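Local coordinates for D-3-phosphoglycerate dehydrogenase (Sulfolobus tokodaii, PDB 2EKL) that probably oxidises 3-phosphoglycerate to 3-phosphohydroxypyruvate with NAD, the entry step of the phosphorylated route to serine, at the interface of chains A and B. Residues are numbered along the deposited sequence; one frame, centred on the assembly and turned at random. Chains: chain A/B, D-3-phosphoglycerate dehydrogenase.

The three contacts belong to one two-fold symmetric interface, so each recurs with the chains exchanged. Contact 1 and contact 3 adjoin: the centres of their C-alpha atoms are about 6 Å apart, and they share A:Ser123, A:Met124 and B:Thr281. Contact 2 lies farther off, about 16 Å from contact 1 and 14 Å from contact 3, centre to centre. Helix 120-128 of chain A serves contacts 1 and 3, while helix 102-118 of chain B contributes to contacts 1 and 2. Packing, hydroxyl bonds and carboxylate grips thus spread along one dimer surface, and the B:Thr281 to B:Ile284 segment may link it to the active site.

Contact 1: the interface of chains A and B. Residues chain A 120, 123-124, 127; chain B 112, 279-281.
A:Met124 lies along the end of strand 278-280 of chain B and the B:Thr281 that follows it. Its CB sits 3.7 Å from the carbonyl O of B:Val280. One atom on, CG passes 3.5 Å from that same B:Val280 O and also meets the methyl of B:Thr281, CG to CG2 3.9 Å. SD then reaches the branch methyl of B:Ile279, 3.9 Å from its CG2, the two side chains lying side by side and pointing the same way. At SD the chain kinks (chi3 -80°), which folds the CE methyl back over its own helix, by the carbonyl A:Met120 O. One turn earlier, A:Met120 sends its CE obliquely against B:Leu112, 3.7 Å from CD2. One turn later, the methyl of A:Ala127 faces CB and CG1 of B:Val280. A:Ser123 OG rests beside the backbone of B:Thr281. Water 1 bridges the chains, 3.0 Å from the carbonyl A:Met124 O and 2.8 Å from B:Val280 O, with B:Val280 N also in its reach. The patch packs helix 120-128 against strand 278-280 and helix 102-118 of the partner, and so probably helps hold together the dimer typical of these dehydrogenases.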
ATOM      1  N   MET A 120      -5.111  -7.444   2.192  1.00 15.40           N
ATOM      2  CA  MET A 120      -4.698  -6.858   3.458  1.00 15.10           C
ATOM      3  C   MET A 120      -5.857  -6.583   4.408  1.00 15.07           C
ATOM      4  O   MET A 120      -5.723  -6.764   5.615  1.00 16.64           O
ATOM      5  CB  MET A 120      -3.905  -5.569   3.211  1.00 15.03           C
ATOM      6  CG  MET A 120      -2.526  -5.822   2.628  1.00 17.21           C
ATOM      7  SD  MET A 120      -1.549  -4.321   2.399  1.00 17.40           S
ATOM      8  CE  MET A 120      -1.112  -3.949   4.063  1.00 17.55           C
ATOM      9  N   SER A 123      -6.886  -9.722   6.218  1.00 17.12           N
ATOM     10  CA  SER A 123      -5.847 -10.069   7.183  1.00 16.17           C
ATOM     11  C   SER A 123      -5.879  -9.155   8.406  1.00 15.97           C
ATOM     12  O   SER A 123      -5.773  -9.622   9.544  1.00 15.27           O
ATOM     13  CB  SER A 123      -4.470  -9.985   6.511  1.00 14.91           C
ATOM     14  OG  SER A 123      -3.436 -10.467   7.359  1.00 13.66           O
ATOM     15  N   MET A 124      -6.031  -7.851   8.179  1.00 15.92           N
ATOM     16  CA  MET A 124      -6.055  -6.904   9.288  1.00 15.95           C
ATOM     17  C   MET A 124      -7.281  -7.106  10.168  1.00 16.73           C
ATOM     18  O   MET A 124      -7.205  -6.960  11.393  1.00 16.49           O
ATOM     19  CB  MET A 124      -6.015  -5.466   8.771  1.00 15.29           C
ATOM     20  CG  MET A 124      -4.741  -5.117   8.024  1.00 18.05           C
ATOM     21  SD  MET A 124      -4.785  -3.411   7.437  1.00 21.90           S
ATOM     22  CE  MET A 124      -5.774  -3.576   6.015  1.00 23.93           C
ATOM     23  N   ALA A 127      -6.572 -10.168  12.284  1.00 17.81           N
ATOM     24  CA  ALA A 127      -5.631  -9.826  13.347  1.00 18.51           C
ATOM     25  C   ALA A 127      -6.306  -9.105  14.515  1.00 19.26           C
ATOM     26  O   ALA A 127      -6.130  -9.486  15.676  1.00 17.57           O
ATOM     27  CB  ALA A 127      -4.494  -8.964  12.784  1.00 17.71           C
TER
ATOM     28  N   LEU B 112       1.885  -1.656   3.928  1.00 12.55           N
ATOM     29  CA  LEU B 112       1.691  -1.347   5.346  1.00 12.67           C
ATOM     30  C   LEU B 112       2.015   0.117   5.637  1.00 13.30           C
ATOM     31  O   LEU B 112       1.293   0.790   6.381  1.00 14.11           O
ATOM     32  CB  LEU B 112       2.568  -2.261   6.217  1.00 13.54           C
ATOM     33  CG  LEU B 112       2.075  -3.703   6.389  1.00 13.90           C
ATOM     34  CD1 LEU B 112       3.132  -4.548   7.096  1.00 13.39           C
ATOM     35  CD2 LEU B 112       0.778  -3.691   7.194  1.00 15.10           C
ATOM     36  N   ILE B 279      -1.375  -1.146  13.280  1.00 15.59           N
ATOM     37  CA  ILE B 279      -1.871  -1.836  12.086  1.00 18.83           C
ATOM     38  C   ILE B 279      -1.133  -3.169  12.001  1.00 16.79           C
ATOM     39  O   ILE B 279       0.096  -3.201  12.026  1.00 16.66           O
ATOM     40  CB  ILE B 279      -1.582  -1.013  10.795  1.00 19.50           C
ATOM     41  CG1 ILE B 279      -2.418   0.272  10.779  1.00 24.95           C
ATOM     42  CG2 ILE B 279      -1.901  -1.847   9.562  1.00 22.18           C
ATOM     43  CD1 ILE B 279      -1.938   1.354  11.727  1.00 28.23           C
ATOM     44  N   VAL B 280      -1.877  -4.264  11.886  1.00 15.71           N
ATOM     45  CA  VAL B 280      -1.255  -5.580  11.850  1.00 16.11           C
ATOM     46  C   VAL B 280      -1.775  -6.539  10.785  1.00 15.08           C
ATOM     47  O   VAL B 280      -2.983  -6.678  10.596  1.00 16.57           O
ATOM     48  CB  VAL B 280      -1.435  -6.313  13.218  1.00 15.47           C
ATOM     49  CG1 VAL B 280      -0.627  -7.611  13.223  1.00 16.14           C
ATOM     50  CG2 VAL B 280      -1.023  -5.408  14.371  1.00 18.56           C
ATOM     51  N   THR B 281      -0.856  -7.194  10.081  1.00 14.50           N
ATOM     52  CA  THR B 281      -1.247  -8.214   9.121  1.00 13.67           C
ATOM     53  C   THR B 281      -0.755  -9.510   9.759  1.00 14.57           C
ATOM     54  O   THR B 281       0.187  -9.506  10.558  1.00 15.65           O
ATOM     55  CB  THR B 281      -0.647  -7.994   7.711  1.00 12.70           C
ATOM     56  OG1 THR B 281       0.727  -7.606   7.808  1.00 14.27           O
ATOM     57  CG2 THR B 281      -1.440  -6.905   6.975  1.00 13.69           C
TER
HETATM   58  O   HOH W   1      -4.853  -5.292  12.103  1.00 18.03           O

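Contact 2: the interface of chains A and B. Residues chain A 118, 138-141; chain B 107, 288, 290.
B:Glu107 runs out nearly straight beyond CG (chi2 154°) to A:Leu140 and A:Ala141, whereas B:Glu290 folds at chi2, 77°, which turns its carboxylate onto the backbone of A:Glu139. In this D-2-hydroxyacid dehydrogenase, then, two glutamates of one subunit read the bare amide N-H groups of a loop in the other. The B:Glu107 carboxylate spans two successive amides: OE1 accepts from A:Leu140 N at 2.8 Å and OE2 from A:Ala141 N at 2.9 Å. Both donors come on the syn side of their oxygen, though tilted well out of the carboxylate plane. With both oxygens held, rotation of the carboxylate should be restricted. B:Glu290 OE1 takes A:Glu139 N at 2.9 Å along a nearly straight N-H (169° at H), but from above the carboxylate plane. Its CB packs against A:Glu139 CB, the side chains crossing at a slant.

A:Arg118 comes no closer to B:Glu107 OE1 than 4.3 Å through its NH1; water 2 fills in, lying at the guanidinium edge and 2.6 Å from B:Glu107 OE1, and it also meets A:Leu138 O. The nearby positive charge may still favour an ionised B:Glu107. Over one guanidinium face, toward its rim, sits the methyl of B:Thr288, with CG2 3.3 Å from A:Arg118 NE. The A:Leu140 CB methylene covers B:Glu107 OE1 at 3.5 Å.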
ATOM      1  N   ARG A 118      -2.977  -8.353  -1.982  1.00 14.39           N
ATOM      2  CA  ARG A 118      -2.636  -9.163  -0.821  1.00 14.61           C
ATOM      3  C   ARG A 118      -3.732  -9.388   0.208  1.00 15.27           C
ATOM      4  O   ARG A 118      -3.463  -9.923   1.285  1.00 16.14           O
ATOM      5  CB  ARG A 118      -1.409  -8.543  -0.146  1.00 14.64           C
ATOM      6  CG  ARG A 118      -0.210  -8.483  -1.081  1.00 11.92           C
ATOM      7  CD  ARG A 118       0.322  -9.887  -1.348  1.00 12.22           C
ATOM      8  NE  ARG A 118       1.120 -10.377  -0.224  1.00 12.10           N
ATOM      9  CZ  ARG A 118       2.394 -10.053  -0.015  1.00 13.05           C
ATOM     10  NH1 ARG A 118       3.025  -9.237  -0.857  1.00 13.73           N
ATOM     11  NH2 ARG A 118       3.039 -10.544   1.037  1.00 12.38           N
ATOM     12  N   LEU A 138      -1.333 -12.181  -4.244  1.00 14.41           N
ATOM     13  CA  LEU A 138      -0.523 -12.166  -5.460  1.00 15.77           C
ATOM     14  C   LEU A 138       0.657 -11.203  -5.382  1.00 15.99           C
ATOM     15  O   LEU A 138       0.545 -10.113  -4.818  1.00 16.18           O
ATOM     16  CB  LEU A 138      -1.397 -11.772  -6.655  1.00 15.58           C
ATOM     17  CG  LEU A 138      -2.579 -12.688  -6.990  1.00 15.46           C
ATOM     18  CD1 LEU A 138      -3.379 -12.091  -8.138  1.00 16.24           C
ATOM     19  CD2 LEU A 138      -2.063 -14.071  -7.360  1.00 18.30           C
ATOM     20  N   GLU A 139       1.779 -11.609  -5.968  1.00 15.24           N
ATOM     21  CA  GLU A 139       2.985 -10.782  -6.008  1.00 15.27           C
ATOM     22  C   GLU A 139       2.871  -9.841  -7.217  1.00 16.02           C
ATOM     23  O   GLU A 139       2.238 -10.182  -8.224  1.00 17.94           O
ATOM     24  CB  GLU A 139       4.221 -11.680  -6.128  1.00 14.07           C
ATOM     25  CG  GLU A 139       5.548 -10.946  -6.109  1.00 15.65           C
ATOM     26  CD  GLU A 139       6.721 -11.902  -6.047  1.00 17.00           C
ATOM     27  OE1 GLU A 139       7.104 -12.298  -4.923  1.00 18.55           O
ATOM     28  OE2 GLU A 139       7.250 -12.272  -7.124  1.00 17.73           O
ATOM     29  N   LEU A 140       3.484  -8.665  -7.132  1.00 13.32           N
ATOM     30  CA  LEU A 140       3.379  -7.684  -8.208  1.00 15.65           C
ATOM     31  C   LEU A 140       4.594  -7.538  -9.109  1.00 15.83           C
ATOM     32  O   LEU A 140       4.451  -7.233 -10.298  1.00 16.01           O
ATOM     33  CB  LEU A 140       3.017  -6.318  -7.614  1.00 16.36           C
ATOM     34  CG  LEU A 140       1.657  -6.308  -6.908  1.00 13.48           C
ATOM     35  CD1 LEU A 140       1.511  -5.055  -6.044  1.00 14.85           C
ATOM     36  CD2 LEU A 140       0.551  -6.383  -7.949  1.00 16.80           C
ATOM     37  N   ALA A 141       5.778  -7.745  -8.547  1.00 14.76           N
ATOM     38  CA  ALA A 141       7.016  -7.623  -9.305  1.00 15.91           C
ATOM     39  C   ALA A 141       6.982  -8.503 -10.547  1.00 16.10           C
ATOM     40  O   ALA A 141       6.488  -9.630 -10.504  1.00 16.60           O
ATOM     41  CB  ALA A 141       8.203  -8.006  -8.423  1.00 16.75           C
TER
ATOM     42  N   GLU B 107       6.724  -5.627  -1.122  1.00 12.23           N
ATOM     43  CA  GLU B 107       5.429  -5.073  -1.469  1.00 12.94           C
ATOM     44  C   GLU B 107       4.533  -4.902  -0.249  1.00 11.40           C
ATOM     45  O   GLU B 107       3.871  -3.873  -0.105  1.00 11.90           O
ATOM     46  CB  GLU B 107       4.768  -5.954  -2.537  1.00 11.29           C
ATOM     47  CG  GLU B 107       5.427  -5.779  -3.911  1.00 12.42           C
ATOM     48  CD  GLU B 107       5.280  -6.989  -4.816  1.00 15.04           C
ATOM     49  OE1 GLU B 107       4.316  -7.763  -4.646  1.00 13.98           O
ATOM     50  OE2 GLU B 107       6.131  -7.154  -5.717  1.00 14.57           O
ATOM     51  N   THR B 288       2.246 -15.291  -1.041  1.00 17.53           N
ATOM     52  CA  THR B 288       1.728 -15.003  -2.374  1.00 16.55           C
ATOM     53  C   THR B 288       1.912 -16.291  -3.162  1.00 16.37           C
ATOM     54  O   THR B 288       2.770 -17.111  -2.830  1.00 16.84           O
ATOM     55  CB  THR B 288       2.488 -13.868  -3.098  1.00 17.41           C
ATOM     56  OG1 THR B 288       3.867 -14.228  -3.255  1.00 17.79           O
ATOM     57  CG2 THR B 288       2.371 -12.564  -2.323  1.00 15.92           C
ATOM     58  N   GLU B 290       3.116 -16.665  -6.099  1.00 15.94           N
ATOM     59  CA  GLU B 290       4.443 -16.628  -6.707  1.00 16.81           C
ATOM     60  C   GLU B 290       5.576 -16.946  -5.732  1.00 16.66           C
ATOM     61  O   GLU B 290       6.462 -17.746  -6.048  1.00 16.91           O
ATOM     62  CB  GLU B 290       4.688 -15.258  -7.358  1.00 16.86           C
ATOM     63  CG  GLU B 290       3.790 -14.936  -8.556  1.00 18.29           C
ATOM     64  CD  GLU B 290       2.376 -14.517  -8.168  1.00 18.62           C
ATOM     65  OE1 GLU B 290       2.104 -14.319  -6.964  1.00 18.13           O
ATOM     66  OE2 GLU B 290       1.535 -14.367  -9.084  1.00 19.04           O
TER
HETATM   67  O   HOH W   2       2.038  -8.105  -3.404  1.00 14.52           O

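Contact 3: the interface of chains A and B. Residues chain A 123-124, 133-135; chain B 281-282, 284.
This is part of a two-fold interface of identical subunits, probably the family's dimer, here a small hydroxyl network flanked by aliphatic packing, and it joins A:Ser123 and the A:Lys133 to A:Ile135 stretch to the B:Thr281 to B:Ile284 segment of the other subunit. That segment is the Thr-Thr-His-Ile-Gly stretch of the D-2-hydroxyacid dehydrogenase family, which carries the catalytic histidine, so the partner's contacts may help steady the active-site loop.

B:Thr282 is gripped from two directions. Its backbone N donates to the A:Ser123 hydroxyl OG at 2.9 Å, and the bond is practically straight (178° at H). Its own hydroxyl, OG1, lies 2.8 Å from A:Ser123 OG in a further hydrogen bond. OG1 also donates to the carbonyl A:Lys133 O at 2.8 Å, coming in from above the carbonyl plane. A:Ser123 can serve both the N and the OG1 of B:Thr282 because chi1 of -173° swings OG away from its backbone N, off the helix and toward chain B. The aliphatic stem of A:Lys134 lies against the carbonyl of the same threonine, CG being 3.5 Å from B:Thr282 O.

Beside the network, B:Ile284 splits its two branches. Its CG2 methyl meets A:Ile135 CG2 at 3.6 Å and also lies against A:Ile135 N and O, the two side chains running alongside. With chi1 at 58°, the longer branch heads the other way, carrying CD1 to 3.9 Å from A:Ser123 CB, where it shields one flank of the serine hydroxyl.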
ATOM      1  N   SER A 123      -6.886  -9.722   6.218  1.00 17.12           N
ATOM      2  CA  SER A 123      -5.847 -10.069   7.183  1.00 16.17           C
ATOM      3  C   SER A 123      -5.879  -9.155   8.406  1.00 15.97           C
ATOM      4  O   SER A 123      -5.773  -9.622   9.544  1.00 15.27           O
ATOM      5  CB  SER A 123      -4.470  -9.985   6.511  1.00 14.91           C
ATOM      6  OG  SER A 123      -3.436 -10.467   7.359  1.00 13.66           O
ATOM      7  N   MET A 124      -6.031  -7.851   8.179  1.00 15.92           N
ATOM      8  CA  MET A 124      -6.055  -6.904   9.288  1.00 15.95           C
ATOM      9  C   MET A 124      -7.281  -7.106  10.168  1.00 16.73           C
ATOM     10  O   MET A 124      -7.205  -6.960  11.393  1.00 16.49           O
ATOM     11  CB  MET A 124      -6.015  -5.466   8.771  1.00 15.29           C
ATOM     12  CG  MET A 124      -4.741  -5.117   8.024  1.00 18.05           C
ATOM     13  SD  MET A 124      -4.785  -3.411   7.437  1.00 21.90           S
ATOM     14  CE  MET A 124      -5.774  -3.576   6.015  1.00 23.93           C
ATOM     15  N   LYS A 133      -4.509 -15.934  11.276  1.00 23.16           N
ATOM     16  CA  LYS A 133      -4.522 -16.916  10.204  1.00 24.95           C
ATOM     17  C   LYS A 133      -3.954 -16.272   8.947  1.00 24.83           C
ATOM     18  O   LYS A 133      -4.380 -15.187   8.555  1.00 25.19           O
ATOM     19  CB  LYS A 133      -5.954 -17.375   9.942  1.00 27.29           C
ATOM     20  CG  LYS A 133      -6.103 -18.303   8.750  1.00 30.67           C
ATOM     21  CD  LYS A 133      -7.506 -18.883   8.684  1.00 33.70           C
ATOM     22  CE  LYS A 133      -8.562 -17.802   8.552  1.00 36.18           C
ATOM     23  NZ  LYS A 133      -9.936 -18.380   8.593  1.00 38.30           N
ATOM     24  N   LYS A 134      -2.994 -16.940   8.321  1.00 24.62           N
ATOM     25  CA  LYS A 134      -2.374 -16.422   7.105  1.00 25.38           C
ATOM     26  C   LYS A 134      -3.328 -16.477   5.912  1.00 23.87           C
ATOM     27  O   LYS A 134      -4.168 -17.369   5.815  1.00 24.35           O
ATOM     28  CB  LYS A 134      -1.109 -17.216   6.781  1.00 26.35           C
ATOM     29  CG  LYS A 134      -0.005 -17.097   7.827  1.00 29.01           C
ATOM     30  CD  LYS A 134       1.224 -17.895   7.411  1.00 31.05           C
ATOM     31  CE  LYS A 134       2.358 -17.747   8.415  1.00 32.20           C
ATOM     32  NZ  LYS A 134       3.529 -18.595   8.053  1.00 33.09           N
ATOM     33  N   ILE A 135      -3.186 -15.512   5.010  1.00 22.54           N
ATOM     34  CA  ILE A 135      -4.013 -15.423   3.810  1.00 22.76           C
ATOM     35  C   ILE A 135      -3.077 -15.206   2.622  1.00 20.96           C
ATOM     36  O   ILE A 135      -2.168 -14.382   2.692  1.00 19.35           O
ATOM     37  CB  ILE A 135      -5.007 -14.238   3.911  1.00 26.47           C
ATOM     38  CG1 ILE A 135      -5.758 -14.059   2.591  1.00 29.20           C
ATOM     39  CG2 ILE A 135      -4.267 -12.975   4.288  1.00 28.65           C
ATOM     40  CD1 ILE A 135      -6.643 -15.234   2.230  1.00 32.40           C
TER
ATOM     41  N   THR B 281      -0.856  -7.194  10.081  1.00 14.50           N
ATOM     42  CA  THR B 281      -1.247  -8.214   9.121  1.00 13.67           C
ATOM     43  C   THR B 281      -0.755  -9.510   9.759  1.00 14.57           C
ATOM     44  O   THR B 281       0.187  -9.506  10.558  1.00 15.65           O
ATOM     45  CB  THR B 281      -0.647  -7.994   7.711  1.00 12.70           C
ATOM     46  OG1 THR B 281       0.727  -7.606   7.808  1.00 14.27           O
ATOM     47  CG2 THR B 281      -1.440  -6.905   6.975  1.00 13.69           C
ATOM     48  N   THR B 282      -1.401 -10.615   9.415  1.00 14.14           N
ATOM     49  CA  THR B 282      -1.103 -11.907  10.019  1.00 16.29           C
ATOM     50  C   THR B 282       0.098 -12.697   9.494  1.00 17.46           C
ATOM     51  O   THR B 282      -0.011 -13.889   9.197  1.00 18.95           O
ATOM     52  CB  THR B 282      -2.374 -12.779   9.960  1.00 13.70           C
ATOM     53  OG1 THR B 282      -2.807 -12.900   8.602  1.00 15.58           O
ATOM     54  CG2 THR B 282      -3.497 -12.121  10.754  1.00 15.16           C
ATOM     55  N   ILE B 284       1.819 -12.399   6.640  1.00 14.49           N
ATOM     56  CA  ILE B 284       1.575 -12.793   5.258  1.00 15.06           C
ATOM     57  C   ILE B 284       2.642 -12.291   4.286  1.00 12.58           C
ATOM     58  O   ILE B 284       2.447 -12.344   3.075  1.00 14.56           O
ATOM     59  CB  ILE B 284       0.199 -12.273   4.781  1.00 15.41           C
ATOM     60  CG1 ILE B 284       0.140 -10.747   4.910  1.00 14.96           C
ATOM     61  CG2 ILE B 284      -0.916 -12.911   5.621  1.00 16.77           C
ATOM     62  CD1 ILE B 284      -1.147 -10.129   4.384  1.00 13.89           C
TER